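Local atomic coordinates of capsular polysaccharide export system protein KpsC (Thermosulfurimonas dismutans, PDB entry 6MGD), a protein that probably transfers Kdo in beta-2,7 linkage from a CMP-activated donor while building the conserved glycolipid anchor of bacterial capsules. Residues N117-R122 / A293-P298. Numbering follows the deposited sequence.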
loop_
_atom_site.group_PDB
_atom_site.type_symbol
_atom_site.label_atom_id
_atom_site.label_comp_id
_atom_site.label_asym_id
_atom_site.label_seq_id
_atom_site.Cartn_x
_atom_site.Cartn_y
_atom_site.Cartn_z
ATOM N N ASN A 117 0.217 23.856 8.531
ATOM C CA ASN A 117 1.652 24.007 8.319
ATOM C C ASN A 117 2.464 23.033 9.163
ATOM O O ASN A 117 3.573 22.654 8.770
ATOM C CB ASN A 117 2.077 25.443 8.623
ATOM C CG ASN A 117 1.725 25.865 10.033
ATOM O OD1 ASN A 117 0.761 25.369 10.616
ATOM N ND2 ASN A 117 2.505 26.782 10.591
ATOM N N VAL A 118 1.938 22.613 10.316
ATOM C CA VAL A 118 2.715 21.773 11.225
ATOM C C VAL A 118 2.875 20.367 10.656
ATOM O O VAL A 118 3.971 19.795 10.678
ATOM C CB VAL A 118 2.066 21.749 12.620
ATOM C CG1 VAL A 118 2.766 20.740 13.518
ATOM C CG2 VAL A 118 2.108 23.137 13.242
ATOM N N ILE A 119 1.787 19.787 10.140
ATOM C CA ILE A 119 1.860 18.429 9.614
ATOM C C ILE A 119 2.685 18.368 8.333
ATOM O O ILE A 119 3.247 17.314 8.011
ATOM C CB ILE A 119 0.445 17.856 9.393
ATOM C CG1 ILE A 119 0.507 16.341 9.186
ATOM C CG2 ILE A 119 -0.237 18.526 8.210
ATOM C CD1 ILE A 119 -0.845 15.677 9.122
ATOM N N LEU A 120 2.786 19.476 7.596
ATOM C CA LEU A 120 3.657 19.495 6.426
ATOM C C LEU A 120 5.125 19.432 6.824
ATOM O O LEU A 120 5.944 18.887 6.074
ATOM C CB LEU A 120 3.385 20.740 5.584
ATOM C CG LEU A 120 2.032 20.782 4.876
ATOM C CD1 LEU A 120 1.883 22.069 4.079
ATOM C CD2 LEU A 120 1.862 19.563 3.980
ATOM N N GLU A 121 5.476 19.983 7.990
ATOM C CA GLU A 121 6.848 19.875 8.476
ATOM C C GLU A 121 7.211 18.423 8.758
ATOM O O GLU A 121 8.258 17.937 8.317
ATOM C CB GLU A 121 7.037 20.723 9.736
ATOM C CG GLU A 121 6.538 22.154 9.633
ATOM C CD GLU A 121 7.211 22.941 8.527
ATOM O OE1 GLU A 121 6.558 23.842 7.960
ATOM O OE2 GLU A 121 8.391 22.661 8.223
ATOM N N ARG A 122 6.353 17.717 9.499
ATOM C CA ARG A 122 6.617 16.316 9.810
ATOM C C ARG A 122 6.741 15.484 8.540
ATOM O O ARG A 122 7.621 14.623 8.439
ATOM C CB ARG A 122 5.508 15.758 10.699
ATOM C CG ARG A 122 5.345 16.457 12.033
ATOM C CD ARG A 122 4.090 15.957 12.715
ATOM N NE ARG A 122 3.966 14.506 12.587
ATOM C CZ ARG A 122 2.833 13.835 12.758
ATOM N NH1 ARG A 122 1.717 14.483 13.060
ATOM N NH2 ARG A 122 2.815 12.516 12.622
ATOM N N ALA A 293 -0.906 9.610 3.636
ATOM C CA ALA A 293 -0.743 8.161 3.570
ATOM C C ALA A 293 0.030 7.611 4.765
ATOM O O ALA A 293 -0.277 6.517 5.249
ATOM C CB ALA A 293 -0.046 7.772 2.267
ATOM N N LEU A 294 1.034 8.346 5.247
ATOM C CA LEU A 294 1.917 7.847 6.295
ATOM C C LEU A 294 1.595 8.378 7.683
ATOM O O LEU A 294 1.774 7.651 8.666
ATOM C CB LEU A 294 3.376 8.186 5.967
ATOM C CG LEU A 294 4.030 7.346 4.873
ATOM C CD1 LEU A 294 5.476 7.759 4.664
ATOM C CD2 LEU A 294 3.937 5.873 5.227
ATOM N N LEU A 295 1.124 9.618 7.798
ATOM C CA LEU A 295 0.964 10.260 9.099
ATOM C C LEU A 295 -0.444 10.136 9.673
ATOM O O LEU A 295 -0.593 9.853 10.866
ATOM C CB LEU A 295 1.354 11.740 9.007
ATOM C CG LEU A 295 2.827 12.099 9.253
ATOM C CD1 LEU A 295 3.776 11.270 8.393
ATOM C CD2 LEU A 295 3.061 13.584 9.020
ATOM N N LEU A 296 -1.482 10.337 8.861
ATOM C CA LEU A 296 -2.860 10.324 9.343
ATOM C C LEU A 296 -3.568 8.994 9.117
ATOM O O LEU A 296 -4.316 8.542 9.990
ATOM C CB LEU A 296 -3.665 11.440 8.668
ATOM C CG LEU A 296 -3.297 12.880 9.020
ATOM C CD1 LEU A 296 -3.997 13.850 8.083
ATOM C CD2 LEU A 296 -3.659 13.179 10.463
ATOM N N TYR A 297 -3.347 8.356 7.964
ATOM C CA TYR A 297 -4.132 7.173 7.610
ATOM C C TYR A 297 -3.835 5.972 8.501
ATOM O O TYR A 297 -4.787 5.391 9.050
ATOM C CB TYR A 297 -3.926 6.852 6.126
ATOM C CG TYR A 297 -4.755 5.710 5.588
ATOM C CD1 TYR A 297 -6.143 5.727 5.676
ATOM C CD2 TYR A 297 -4.150 4.631 4.954
ATOM C CE1 TYR A 297 -6.906 4.688 5.167
ATOM C CE2 TYR A 297 -4.902 3.592 4.438
ATOM C CZ TYR A 297 -6.279 3.624 4.549
ATOM O OH TYR A 297 -7.029 2.588 4.041
ATOM N N PRO A 298 -2.587 5.540 8.691
ATOM C CA PRO A 298 -2.348 4.322 9.466
ATOM C C PRO A 298 -2.131 4.604 10.946
ATOM O O PRO A 298 -1.729 5.696 11.355
ATOM C CB PRO A 298 -1.068 3.751 8.832
ATOM C CG PRO A 298 -0.502 4.867 7.954
ATOM C CD PRO A 298 -1.313 6.098 8.211
HETATM O O HOH W 1 1.894 10.053 12.869
#
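A helix-helix packing between the start of helix 117-132 and the C-terminal turn of helix 286-296 brings Ile119 and Arg122 against Leu295 and Leu296. Between segments 117-122 and 293-298 the CA atoms of Ile119 and Leu295 are nearest, 8.2 Å apart. Ile119 holds CG1 anti to its backbone N (chi1 -166°), and with chi2 also extended the chain reaches straight across. Its CG1 slides past Leu295 CD2 at 3.8 Å, the two side chains running in opposite directions, and its terminal CD1 arrives at the branch of Leu296, 3.7 Å from CG, with both methyls of that leucine close by. Ile109 of helix 105-112 and Phe115 of the loop that follows it also touch Leu296.

The protein belongs to a family of the GT-B clan, and its two separate sheets, one entirely parallel, are consistent with that two-domain fold. Just beyond Leu296, after a wider pi-type turn, the chain enters strand 298-300 at the edge of the mixed sheet, so the contact sets helix 117-132 beside the passage from helix to sheet.

Arg122 lies over Leu295: one guanidinium face takes CD2 3.6 Å above the plane, displaced toward the rim of the group, while NH2 approaches CG at 3.4 Å. A bend at chi3 (43°) turns the group across the leucine, and Arg122 CB touches Leu295 CD2 at 3.7 Å. At the guanidinium edge, in its plane, a water accepts a weak bond from NH2 and donates to Leu295 O at 3.2 Å, linking arginine to helix end. A methionine in place of Arg122 would probably leave this water without its arginine donor and Glu312, the salt-bridge partner of NE, without its positive mate.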